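Galactitol 1-phosphate 5-dehydrogenase (Escherichia coli, PDB 4UEJ) oxidises galactitol 1-phosphate to D-tagatose 6-phosphate with NAD(+), as a homodimeric zinc-dependent member of the alcohol dehydrogenase family. Local coordinates at residues A254-V259 / L281-S286; Q208-S213 / Q221-E226; C83-P88 / Y106-S111. One frame throughout, in Å; residues are numbered along the deposited sequence. Where two conformers were deposited one is given.

Contact 1. Residues A254-V259 / L281-S286; sequences AQLALV and LTVIGS
Strands 255-258 and 282-285 run parallel, the N-to-C directions of these short segments differing by 21°, and exchange five backbone hydrogen bonds. T282 N gives to A254 O, L256 N to T282 O, I284 N to L256 O and L258 N to I284 O, all four nearly straight at hydrogen; the last, from S286 N to L258 O at 3.1 Å, is more bent. Beyond it a water donates to both V259 O and S286 O where the strands part.

L258 shows how the face shared with L256 and V283 is filled. L258 CB lies 3.9 Å from I284 O. L258 CG, anti to the carbonyl carbon (chi1 -59°), is 3.9 Å from V283 CG1, and from there CD1 closes to 3.5 Å on that same methyl, the two side chains crossing obliquely. L258 also packs on L277 of the second subunit.

These are the last two strands of the parallel Rossmann sheet of the NAD-binding domain, and their connection includes strand 266-268 and helix 270-278. V283 pairs antiparallel with a strand of the second subunit, packing on V283 of that chain, so the sheet continues across the interface.

On the face of Q255 and I284, the extended glutamine crosses I284 obliquely, with I284 CD1 4.0 Å from Q255 NE2. Its amide is held elsewhere: OE1 bonds K162 NZ and NE2 bonds A156 O.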
ATOM      1  N   ALA A 254       8.112   6.388   1.898  1.00  8.55           N
ATOM      2  CA  ALA A 254       7.023   7.331   1.720  1.00  7.43           C
ATOM      3  C   ALA A 254       5.707   6.656   1.988  1.00  6.73           C
ATOM      4  O   ALA A 254       5.568   5.437   1.810  1.00  8.62           O
ATOM      5  CB  ALA A 254       7.028   7.945   0.300  1.00  7.22           C
ATOM      6  N   GLN A 255       4.766   7.448   2.477  1.00  6.43           N
ATOM      7  CA  GLN A 255       3.373   7.038   2.546  1.00  8.23           C
ATOM      8  C   GLN A 255       2.673   7.510   1.295  1.00  9.07           C
ATOM      9  O   GLN A 255       2.780   8.683   0.908  1.00 10.15           O
ATOM     10  CB  GLN A 255       2.676   7.613   3.770  1.00  6.02           C
ATOM     11  CG  GLN A 255       3.130   7.040   5.093  1.00 11.08           C
ATOM     12  CD  GLN A 255       2.577   7.845   6.238  1.00  9.46           C
ATOM     13  OE1 GLN A 255       2.848   9.049   6.358  1.00 10.70           O
ATOM     14  NE2 GLN A 255       1.764   7.209   7.060  1.00  9.69           N
ATOM     15  N   LEU A 256       1.936   6.616   0.652  0.64  7.76           N
ATOM     16  CA  LEU A 256       1.201   6.983  -0.558  0.64  6.72           C
ATOM     17  C   LEU A 256      -0.281   6.693  -0.387  0.64  8.78           C
ATOM     18  O   LEU A 256      -0.715   5.540  -0.459  0.64  7.18           O
ATOM     19  CB  LEU A 256       1.748   6.238  -1.777  0.64  9.91           C
ATOM     20  CG  LEU A 256       0.929   6.242  -3.072  0.64  6.46           C
ATOM     21  CD1 LEU A 256       0.523   7.657  -3.482  0.64  6.96           C
ATOM     22  CD2 LEU A 256       1.720   5.563  -4.171  0.64 11.33           C
ATOM     23  N   ALA A 257      -1.050   7.758  -0.179  1.00  6.69           N
ATOM     24  CA  ALA A 257      -2.490   7.649   0.039  1.00  7.70           C
ATOM     25  C   ALA A 257      -3.240   7.771  -1.270  1.00  9.33           C
ATOM     26  O   ALA A 257      -3.107   8.764  -1.997  1.00 11.16           O
ATOM     27  CB  ALA A 257      -2.972   8.699   1.017  1.00  7.38           C
ATOM     28  N   LEU A 258      -4.044   6.758  -1.561  1.00  6.61           N
ATOM     29  CA  LEU A 258      -4.761   6.693  -2.822  1.00  8.30           C
ATOM     30  C   LEU A 258      -6.172   7.181  -2.584  1.00 14.14           C
ATOM     31  O   LEU A 258      -6.931   6.548  -1.864  1.00 11.00           O
ATOM     32  CB  LEU A 258      -4.772   5.264  -3.370  1.00 13.24           C
ATOM     33  CG  LEU A 258      -3.411   4.615  -3.635  1.00 11.20           C
ATOM     34  CD1 LEU A 258      -3.603   3.164  -4.063  1.00 11.56           C
ATOM     35  CD2 LEU A 258      -2.630   5.386  -4.680  1.00 15.18           C
ATOM     36  N   VAL A 259      -6.502   8.296  -3.223  0.57  9.34           N
ATOM     37  CA  VAL A 259      -7.768   8.959  -3.013  0.57 11.29           C
ATOM     38  C   VAL A 259      -8.617   8.821  -4.269  0.57 14.12           C
ATOM     39  O   VAL A 259      -9.832   8.653  -4.209  0.57 15.79           O
ATOM     40  CB  VAL A 259      -7.531  10.436  -2.661  0.57 13.97           C
ATOM     41  CG1 VAL A 259      -8.837  11.148  -2.412  0.57 14.36           C
ATOM     42  CG2 VAL A 259      -6.610  10.531  -1.445  0.57 15.88           C
ATOM     43  N   LEU A 281       7.561   1.421   0.532  1.00  7.56           N
ATOM     44  CA  LEU A 281       6.441   2.341   0.595  1.00  7.02           C
ATOM     45  C   LEU A 281       5.320   1.736   1.429  1.00  9.59           C
ATOM     46  O   LEU A 281       5.233   0.514   1.600  1.00  9.63           O
ATOM     47  CB  LEU A 281       5.924   2.657  -0.801  1.00  7.74           C
ATOM     48  CG  LEU A 281       6.960   3.190  -1.783  1.00 12.48           C
ATOM     49  CD1 LEU A 281       6.285   3.536  -3.090  1.00 13.42           C
ATOM     50  CD2 LEU A 281       7.661   4.409  -1.176  1.00 10.35           C
ATOM     51  N   THR A 282       4.487   2.603   1.971  1.00  6.23           N
ATOM     52  CA  THR A 282       3.217   2.196   2.551  1.00  5.91           C
ATOM     53  C   THR A 282       2.132   2.825   1.707  1.00  6.45           C
ATOM     54  O   THR A 282       2.040   4.048   1.628  1.00 10.41           O
ATOM     55  CB  THR A 282       3.068   2.660   3.984  1.00 12.56           C
ATOM     56  OG1 THR A 282       4.096   2.072   4.783  1.00 15.99           O
ATOM     57  CG2 THR A 282       1.714   2.244   4.524  1.00 17.82           C
ATOM     58  N   VAL A 283       1.337   1.990   1.059  1.00  6.54           N
ATOM     59  CA  VAL A 283       0.283   2.468   0.178  1.00  7.53           C
ATOM     60  C   VAL A 283      -1.023   2.313   0.956  1.00  8.18           C
ATOM     61  O   VAL A 283      -1.348   1.223   1.418  1.00 13.53           O
ATOM     62  CB  VAL A 283       0.251   1.686  -1.146  1.00  8.77           C
ATOM     63  CG1 VAL A 283      -0.877   2.180  -2.041  1.00  7.76           C
ATOM     64  CG2 VAL A 283       1.584   1.814  -1.868  1.00 11.51           C
ATOM     65  N   ILE A 284      -1.742   3.417   1.090  1.00  8.38           N
ATOM     66  CA  ILE A 284      -2.900   3.526   1.970  1.00  9.17           C
ATOM     67  C   ILE A 284      -4.129   3.766   1.126  1.00 10.32           C
ATOM     68  O   ILE A 284      -4.263   4.819   0.507  1.00  8.26           O
ATOM     69  CB  ILE A 284      -2.707   4.690   2.970  1.00 13.71           C
ATOM     70  CG1 ILE A 284      -1.455   4.461   3.829  1.00 14.72           C
ATOM     71  CG2 ILE A 284      -3.959   4.930   3.820  1.00 12.54           C
ATOM     72  CD1 ILE A 284      -0.952   5.725   4.523  1.00 16.65           C
ATOM     73  N   GLY A 285      -5.020   2.788   1.064  1.00  8.42           N
ATOM     74  CA  GLY A 285      -6.262   3.000   0.347  1.00  9.45           C
ATOM     75  C   GLY A 285      -7.154   3.865   1.204  1.00 10.41           C
ATOM     76  O   GLY A 285      -7.294   3.631   2.416  1.00 10.45           O
ATOM     77  N   SER A 286      -7.741   4.885   0.586  1.00 15.13           N
ATOM     78  CA  SER A 286      -8.620   5.776   1.312  1.00 14.08           C
ATOM     79  C   SER A 286      -9.972   5.726   0.627  1.00 16.10           C
ATOM     80  O   SER A 286     -10.060   5.725  -0.601  1.00 16.36           O
ATOM     81  CB  SER A 286      -8.061   7.211   1.352  1.00 13.12           C
ATOM     82  OG  SER A 286      -8.834   8.014   2.235  1.00 14.70           O
TER
HETATM   83  O   HOH W   1     -11.261   7.496  -2.109  1.00 23.00           O

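Contact 2. Residues Q208-S213 / Q221-E226; sequences QTFNSS and QSVLRE
Strand 208-211 and the part of helix 217-223 around V223 stand well apart, the nearest pair of CA atoms, F210 and V223, being 9.5 Å from each other. No direct hydrogen bond spans that distance; the segments meet through side chains and one bridging water. Further along the second segment, R225 and E226 belong to a 3-10 segment, while just after the strand S213 N donates to N211 OD1, an Asx turn.

F210 has the largest share of the contact. With CG anti to its carbonyl carbon (chi1 -53°), the ring reaches out from the strand and presents its edge to the helix. V223 meets it tip to tip, CG1 lying 3.6 Å from F210 CZ. L224 crosses obliquely, its CG in the plane of the ring and 3.7 Å from F210 CE2.

Q208, two residues back and pointing to the same side, extends alongside. Its CG takes the crowded position between backbone N and carbonyl carbon (chi1 68°), and the amide arrives at V223 with OE1 3.4 Å from CG1. NE2 passes 3.8 Å from L224 CD2, bonds T189 OG1 on the neighbouring strand, and also donates to a water that in turn donates to the backbone carbonyl V223 O.

Strand 187-192 pairs with 208-211 on its inner side, and M220 adds to the packing on F210: an outermost strand of a Rossmann sheet, covered by the helix that follows it in the chain.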
ATOM      1  N   GLN A 208       6.455  24.408  -3.963  1.00 15.91           N
ATOM      2  CA  GLN A 208       6.839  24.164  -5.346  1.00 17.59           C
ATOM      3  C   GLN A 208       5.800  23.321  -6.073  1.00 15.98           C
ATOM      4  O   GLN A 208       4.999  22.628  -5.439  1.00 16.64           O
ATOM      5  CB  GLN A 208       8.189  23.474  -5.406  1.00 18.80           C
ATOM      6  CG  GLN A 208       8.142  22.069  -4.856  1.00 16.51           C
ATOM      7  CD  GLN A 208       9.521  21.483  -4.677  1.00 22.67           C
ATOM      8  OE1 GLN A 208      10.511  22.020  -5.193  1.00 28.27           O
ATOM      9  NE2 GLN A 208       9.602  20.385  -3.935  1.00 19.79           N
ATOM     10  N   THR A 209       5.827  23.405  -7.401  1.00 18.79           N
ATOM     11  CA  THR A 209       4.905  22.685  -8.269  1.00 16.82           C
ATOM     12  C   THR A 209       5.648  22.041  -9.438  1.00 16.25           C
ATOM     13  O   THR A 209       6.589  22.618  -9.988  1.00 18.86           O
ATOM     14  CB  THR A 209       3.808  23.605  -8.840  1.00 14.75           C
ATOM     15  OG1 THR A 209       4.405  24.681  -9.580  1.00 17.28           O
ATOM     16  CG2 THR A 209       2.951  24.188  -7.722  1.00 17.41           C
ATOM     17  N   PHE A 210       5.226  20.837  -9.808  1.00 14.55           N
ATOM     18  CA  PHE A 210       5.746  20.157 -10.983  1.00 15.34           C
ATOM     19  C   PHE A 210       4.633  19.958 -12.008  1.00 16.48           C
ATOM     20  O   PHE A 210       3.576  19.402 -11.693  1.00 14.90           O
ATOM     21  CB  PHE A 210       6.340  18.789 -10.615  1.00 14.69           C
ATOM     22  CG  PHE A 210       7.374  18.835  -9.520  1.00 14.32           C
ATOM     23  CD1 PHE A 210       8.230  19.920  -9.385  1.00 23.07           C
ATOM     24  CD2 PHE A 210       7.513  17.767  -8.644  1.00 17.09           C
ATOM     25  CE1 PHE A 210       9.189  19.947  -8.380  1.00 16.90           C
ATOM     26  CE2 PHE A 210       8.469  17.785  -7.638  1.00 14.24           C
ATOM     27  CZ  PHE A 210       9.310  18.878  -7.510  1.00 18.15           C
ATOM     28  N   ASN A 211       4.879  20.409 -13.227  1.00 17.09           N
ATOM     29  CA  ASN A 211       4.003  20.133 -14.355  1.00 21.06           C
ATOM     30  C   ASN A 211       4.377  18.791 -14.960  1.00 22.02           C
ATOM     31  O   ASN A 211       5.429  18.669 -15.579  1.00 26.49           O
ATOM     32  CB  ASN A 211       4.122  21.240 -15.402  1.00 19.41           C
ATOM     33  CG  ASN A 211       3.090  21.123 -16.505  1.00 30.56           C
ATOM     34  OD1 ASN A 211       2.826  20.037 -17.020  1.00 29.64           O
ATOM     35  ND2 ASN A 211       2.502  22.253 -16.881  1.00 33.77           N
ATOM     36  N   SER A 212       3.527  17.784 -14.795  1.00 18.21           N
ATOM     37  CA  SER A 212       3.931  16.428 -15.166  1.00 23.00           C
ATOM     38  C   SER A 212       3.914  16.209 -16.679  1.00 26.61           C
ATOM     39  O   SER A 212       4.350  15.166 -17.168  1.00 29.73           O
ATOM     40  CB  SER A 212       3.041  15.402 -14.471  1.00 23.76           C
ATOM     41  OG  SER A 212       1.702  15.509 -14.903  1.00 24.02           O
ATOM     42  N   SER A 213       3.422  17.194 -17.418  1.00 25.98           N
ATOM     43  CA  SER A 213       3.465  17.124 -18.871  1.00 31.07           C
ATOM     44  C   SER A 213       4.783  17.702 -19.379  1.00 35.23           C
ATOM     45  O   SER A 213       5.097  17.622 -20.567  1.00 41.34           O
ATOM     46  CB  SER A 213       2.274  17.867 -19.484  1.00 31.99           C
ATOM     47  OG  SER A 213       2.411  19.271 -19.342  1.00 35.31           O
ATOM     48  N   GLN A 221      12.116  13.604  -9.071  1.00 16.51           N
ATOM     49  CA  GLN A 221      12.810  12.977  -7.957  1.00 21.41           C
ATOM     50  C   GLN A 221      14.077  13.736  -7.629  1.00 21.39           C
ATOM     51  O   GLN A 221      14.467  13.841  -6.467  1.00 19.71           O
ATOM     52  CB  GLN A 221      13.148  11.512  -8.266  1.00 23.33           C
ATOM     53  CG  GLN A 221      12.630  10.570  -7.215  1.00 27.38           C
ATOM     54  CD  GLN A 221      13.131   9.147  -7.374  1.00 27.09           C
ATOM     55  OE1 GLN A 221      13.331   8.662  -8.485  1.00 24.38           O
ATOM     56  NE2 GLN A 221      13.337   8.472  -6.254  1.00 32.68           N
ATOM     57  N   SER A 222      14.725  14.251  -8.665  1.00 22.68           N
ATOM     58  CA  SER A 222      15.935  15.030  -8.494  1.00 20.68           C
ATOM     59  C   SER A 222      15.670  16.319  -7.727  1.00 25.53           C
ATOM     60  O   SER A 222      16.430  16.671  -6.832  1.00 30.16           O
ATOM     61  CB  SER A 222      16.561  15.342  -9.853  1.00 32.52           C
ATOM     62  OG  SER A 222      17.711  16.148  -9.695  1.00 39.95           O
ATOM     63  N   VAL A 223      14.590  17.020  -8.063  1.00 18.95           N
ATOM     64  CA  VAL A 223      14.238  18.218  -7.316  1.00 19.58           C
ATOM     65  C   VAL A 223      13.846  17.863  -5.880  1.00 17.51           C
ATOM     66  O   VAL A 223      14.141  18.606  -4.942  1.00 19.80           O
ATOM     67  CB  VAL A 223      13.094  19.001  -7.989  1.00 16.70           C
ATOM     68  CG1 VAL A 223      12.658  20.146  -7.102  1.00 18.02           C
ATOM     69  CG2 VAL A 223      13.543  19.541  -9.348  1.00 19.57           C
ATOM     70  N   LEU A 224      13.178  16.724  -5.713  1.00 16.04           N
ATOM     71  CA  LEU A 224      12.697  16.308  -4.396  1.00 17.49           C
ATOM     72  C   LEU A 224      13.761  15.721  -3.477  1.00 19.41           C
ATOM     73  O   LEU A 224      13.452  15.402  -2.338  1.00 18.99           O
ATOM     74  CB  LEU A 224      11.582  15.272  -4.535  1.00 15.48           C
ATOM     75  CG  LEU A 224      10.243  15.763  -5.067  1.00 17.05           C
ATOM     76  CD1 LEU A 224       9.368  14.577  -5.466  1.00 14.06           C
ATOM     77  CD2 LEU A 224       9.559  16.623  -4.015  1.00 17.34           C
ATOM     78  N   ARG A 225      14.997  15.576  -3.957  1.00 22.46           N
ATOM     79  CA  ARG A 225      16.044  14.923  -3.163  1.00 25.42           C
ATOM     80  C   ARG A 225      16.124  15.403  -1.708  1.00 21.74           C
ATOM     81  O   ARG A 225      16.154  14.582  -0.784  1.00 18.06           O
ATOM     82  CB  ARG A 225      17.410  15.108  -3.830  1.00 28.58           C
ATOM     83  CG  ARG A 225      17.628  14.208  -5.038  1.00 33.20           C
ATOM     84  CD  ARG A 225      17.732  12.745  -4.630  1.00 34.22           C
ATOM     85  NE  ARG A 225      18.970  12.461  -3.904  1.00 39.07           N
ATOM     86  CZ  ARG A 225      19.270  11.279  -3.372  1.00 35.74           C
ATOM     87  NH1 ARG A 225      18.422  10.264  -3.484  1.00 28.34           N
ATOM     88  NH2 ARG A 225      20.417  11.112  -2.726  1.00 36.79           N
ATOM     89  N   GLU A 226      16.134  16.718  -1.506  1.00 17.81           N
ATOM     90  CA  GLU A 226      16.237  17.269  -0.157  1.00 19.78           C
ATOM     91  C   GLU A 226      14.989  16.997   0.680  1.00 21.07           C
ATOM     92  O   GLU A 226      15.024  17.061   1.910  1.00 24.70           O
ATOM     93  CB  GLU A 226      16.481  18.778  -0.216  1.00 25.67           C
ATOM     94  CG  GLU A 226      17.572  19.205  -1.166  1.00 39.02           C
ATOM     95  CD  GLU A 226      17.820  20.704  -1.105  1.00 50.97           C
ATOM     96  OE1 GLU A 226      17.011  21.418  -0.471  1.00 52.21           O
ATOM     97  OE2 GLU A 226      18.820  21.169  -1.692  1.00 58.01           O
TER
HETATM   98  O   HOH W   2      12.263  19.623  -3.138  1.00 22.72           O

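Contact 3. Residues C83-P88 / Y106-S111; sequences CVPLLP and YDFIGS
The densest packing lies around P85, where the ring of F108 and the side chain of I109 close on the proline from the other segment. P85 CB sits over one face of the F108 ring, 4.1 Å from its centroid and displaced toward the rim, a CH-pi contact. P85 and F108 point the same way, and CG of the proline also reaches F108 CZ at 3.7 Å. I109 lies against P85 CB with its own CB, while its CD1 extends to C83 SG, 3.8 Å away.

Three backbone bonds tie the antiparallel pair 86-87 and 107-108 together. I109 N to P85 O and L87 N to D107 O are both 2.8 Å long and almost straight, and D107 N returns a bond to L87 O; all three donors stand above the acceptor's carbonyl plane.

Packing is looser on the face of L87 and D107, both partly exposed, whose side chains come nearest at CB, L87 CB and D107 CB being 4.0 Å apart. The carboxylate of D107 leads away from L87, and its OD1 instead accepts from F108 N within its own segment.

An alanine at F108 would probably loosen this end of the contact, because the ring face under P85 and the edge-to-face partner of H59, a ligand of the zinc that is probably catalytic, would both be lost.

Strands 60-68 and 120-124 back the pair through F61, I121 and V123 against I109. Helix 297-307 packs W299 on P85, and beyond P88 begins the lobe whose four cysteines, C89, C92, C95 and C103, hold the second zinc.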
ATOM      1  N   CYS A  83     -24.620  18.498   4.092  1.00 16.04           N
ATOM      2  CA  CYS A  83     -25.013  17.106   3.953  1.00 15.70           C
ATOM      3  C   CYS A  83     -23.859  16.151   4.259  1.00 15.01           C
ATOM      4  O   CYS A  83     -22.740  16.364   3.806  1.00 14.72           O
ATOM      5  CB  CYS A  83     -25.528  16.849   2.548  1.00 15.90           C
ATOM      6  SG  CYS A  83     -25.982  15.149   2.236  1.00 16.56           S
ATOM      7  N   VAL A  84     -24.164  15.112   5.035  1.00 14.93           N
ATOM      8  CA  VAL A  84     -23.286  13.969   5.245  1.00 14.49           C
ATOM      9  C   VAL A  84     -23.877  12.860   4.386  1.00 14.54           C
ATOM     10  O   VAL A  84     -24.861  12.242   4.774  1.00 14.85           O
ATOM     11  CB  VAL A  84     -23.234  13.551   6.721  1.00 14.64           C
ATOM     12  CG1 VAL A  84     -22.264  12.385   6.925  1.00 14.37           C
ATOM     13  CG2 VAL A  84     -22.849  14.732   7.587  1.00 14.95           C
ATOM     14  N   PRO A  85     -23.323  12.651   3.183  1.00 14.44           N
ATOM     15  CA  PRO A  85     -24.120  11.924   2.187  1.00 14.86           C
ATOM     16  C   PRO A  85     -24.173  10.408   2.373  1.00 14.98           C
ATOM     17  O   PRO A  85     -25.111   9.789   1.879  1.00 15.53           O
ATOM     18  CB  PRO A  85     -23.433  12.280   0.861  1.00 14.96           C
ATOM     19  CG  PRO A  85     -22.007  12.652   1.252  1.00 14.46           C
ATOM     20  CD  PRO A  85     -22.153  13.329   2.589  1.00 14.23           C
ATOM     21  N   LEU A  86     -23.198   9.835   3.067  1.00 14.67           N
ATOM     22  CA  LEU A  86     -23.181   8.387   3.326  1.00 14.94           C
ATOM     23  C   LEU A  86     -24.146   8.036   4.432  1.00 15.15           C
ATOM     24  O   LEU A  86     -24.166   8.702   5.462  1.00 15.21           O
ATOM     25  CB  LEU A  86     -21.774   7.917   3.715  1.00 14.73           C
ATOM     26  CG  LEU A  86     -21.736   6.456   4.209  1.00 15.17           C
ATOM     27  CD1 LEU A  86     -21.880   5.621   3.021  1.00 16.15           C
ATOM     28  CD2 LEU A  86     -20.481   6.106   4.948  1.00 15.11           C
ATOM     29  N   LEU A  87     -24.937   6.986   4.236  1.00 19.16           N
ATOM     30  CA  LEU A  87     -25.738   6.459   5.330  1.00 20.09           C
ATOM     31  C   LEU A  87     -25.370   5.005   5.566  1.00 16.51           C
ATOM     32  O   LEU A  87     -25.870   4.115   4.880  1.00 17.15           O
ATOM     33  CB  LEU A  87     -27.238   6.593   5.046  1.00 23.14           C
ATOM     34  CG  LEU A  87     -28.158   6.219   6.216  1.00 30.54           C
ATOM     35  CD1 LEU A  87     -28.021   7.210   7.369  1.00 30.99           C
ATOM     36  CD2 LEU A  87     -29.617   6.089   5.776  1.00 36.49           C
ATOM     37  N   PRO A  88     -24.479   4.759   6.535  1.00 16.34           N
ATOM     38  CA  PRO A  88     -24.182   3.375   6.910  1.00 16.94           C
ATOM     39  C   PRO A  88     -25.363   2.748   7.645  1.00 17.64           C
ATOM     40  O   PRO A  88     -26.278   3.464   8.089  1.00 17.63           O
ATOM     41  CB  PRO A  88     -22.958   3.501   7.824  1.00 22.81           C
ATOM     42  CG  PRO A  88     -22.943   4.890   8.292  1.00 23.03           C
ATOM     43  CD  PRO A  88     -23.730   5.741   7.335  1.00 20.09           C
ATOM     44  N   TYR A 106     -24.787   0.345   2.638  1.00 30.94           N
ATOM     45  CA  TYR A 106     -24.875   1.782   2.876  1.00 27.22           C
ATOM     46  C   TYR A 106     -25.607   2.484   1.741  1.00 30.91           C
ATOM     47  O   TYR A 106     -25.574   2.040   0.593  1.00 32.55           O
ATOM     48  CB  TYR A 106     -23.488   2.399   3.107  1.00 29.45           C
ATOM     49  CG  TYR A 106     -22.503   2.473   1.945  1.00 37.12           C
ATOM     50  CD1 TYR A 106     -22.671   3.386   0.900  1.00 35.97           C
ATOM     51  CD2 TYR A 106     -21.358   1.685   1.938  1.00 40.75           C
ATOM     52  CE1 TYR A 106     -21.742   3.483  -0.124  1.00 39.81           C
ATOM     53  CE2 TYR A 106     -20.433   1.764   0.909  1.00 41.56           C
ATOM     54  CZ  TYR A 106     -20.629   2.663  -0.118  1.00 43.46           C
ATOM     55  OH  TYR A 106     -19.701   2.742  -1.133  1.00 44.06           O
ATOM     56  N   ASP A 107     -26.305   3.562   2.086  1.00 26.66           N
ATOM     57  CA  ASP A 107     -26.916   4.426   1.089  1.00 25.76           C
ATOM     58  C   ASP A 107     -25.975   5.590   0.842  1.00 17.92           C
ATOM     59  O   ASP A 107     -25.081   5.862   1.643  1.00 17.01           O
ATOM     60  CB  ASP A 107     -28.283   4.933   1.550  1.00 28.45           C
ATOM     61  CG  ASP A 107     -29.221   5.225   0.393  1.00 27.40           C
ATOM     62  OD1 ASP A 107     -28.757   5.281  -0.773  1.00 24.95           O
ATOM     63  OD2 ASP A 107     -30.429   5.396   0.655  1.00 29.05           O
ATOM     64  N   PHE A 108     -26.145   6.266  -0.280  1.00 16.50           N
ATOM     65  CA  PHE A 108     -25.303   7.419  -0.537  1.00 15.49           C
ATOM     66  C   PHE A 108     -26.088   8.464  -1.300  1.00 16.27           C
ATOM     67  O   PHE A 108     -26.550   8.221  -2.413  1.00 17.24           O
ATOM     68  CB  PHE A 108     -24.042   7.029  -1.306  1.00 17.43           C
ATOM     69  CG  PHE A 108     -22.993   8.084  -1.272  1.00 18.37           C
ATOM     70  CD1 PHE A 108     -22.999   9.119  -2.193  1.00 18.92           C
ATOM     71  CD2 PHE A 108     -22.020   8.071  -0.292  1.00 16.49           C
ATOM     72  CE1 PHE A 108     -22.040  10.105  -2.145  1.00 12.33           C
ATOM     73  CE2 PHE A 108     -21.079   9.048  -0.240  1.00 13.50           C
ATOM     74  CZ  PHE A 108     -21.072  10.063  -1.171  1.00 14.63           C
ATOM     75  N   ILE A 109     -26.257   9.619  -0.671  1.00 15.86           N
ATOM     76  CA  ILE A 109     -27.017  10.705  -1.258  1.00 16.06           C
ATOM     77  C   ILE A 109     -26.275  11.231  -2.488  1.00 17.81           C
ATOM     78  O   ILE A 109     -25.126  11.649  -2.397  1.00 16.13           O
ATOM     79  CB  ILE A 109     -27.246  11.809  -0.214  1.00 16.48           C
ATOM     80  CG1 ILE A 109     -28.186  11.281   0.876  1.00 16.54           C
ATOM     81  CG2 ILE A 109     -27.768  13.095  -0.857  1.00 15.22           C
ATOM     82  CD1 ILE A 109     -28.047  12.013   2.189  1.00 20.57           C
ATOM     83  N   GLY A 110     -26.929  11.171  -3.641  1.00 19.76           N
ATOM     84  CA  GLY A 110     -26.331  11.630  -4.881  1.00 20.18           C
ATOM     85  C   GLY A 110     -25.612  10.545  -5.659  1.00 20.64           C
ATOM     86  O   GLY A 110     -24.907  10.831  -6.627  1.00 21.36           O
ATOM     87  N   SER A 111     -25.789   9.293  -5.255  1.00 20.11           N
ATOM     88  CA  SER A 111     -25.192   8.183  -5.992  1.00 21.78           C
ATOM     89  C   SER A 111     -26.096   6.953  -5.937  1.00 23.82           C
ATOM     90  O   SER A 111     -26.504   6.424  -6.974  1.00 24.05           O
ATOM     91  CB  SER A 111     -23.805   7.850  -5.441  1.00 25.22           C
ATOM     92  OG  SER A 111     -23.211   6.776  -6.158  1.00 32.67           O
TER

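Overall arrangement
Along the chain contact 3 comes first, then contact 2, then contact 1, each closing before the next opens. Contact 3 belongs to the GroES-like catalytic domain, whereas contacts 1 and 2 share the six-stranded parallel sheet of the Rossmann domain. There they occupy its two ends, strand 208-211 at one and strand 282-285 at the other, with centres about 19 Å apart. Contact 1 faces the second subunit, and no other chain of the assembly touches contact 2. Contact 3 lies about 24 Å from contact 1 and about 37 Å from contact 2, centre to centre. The side chains of S286 and F108 lie about 8 Å and 4 Å from bound glycerol, consistent with a site between the two domains.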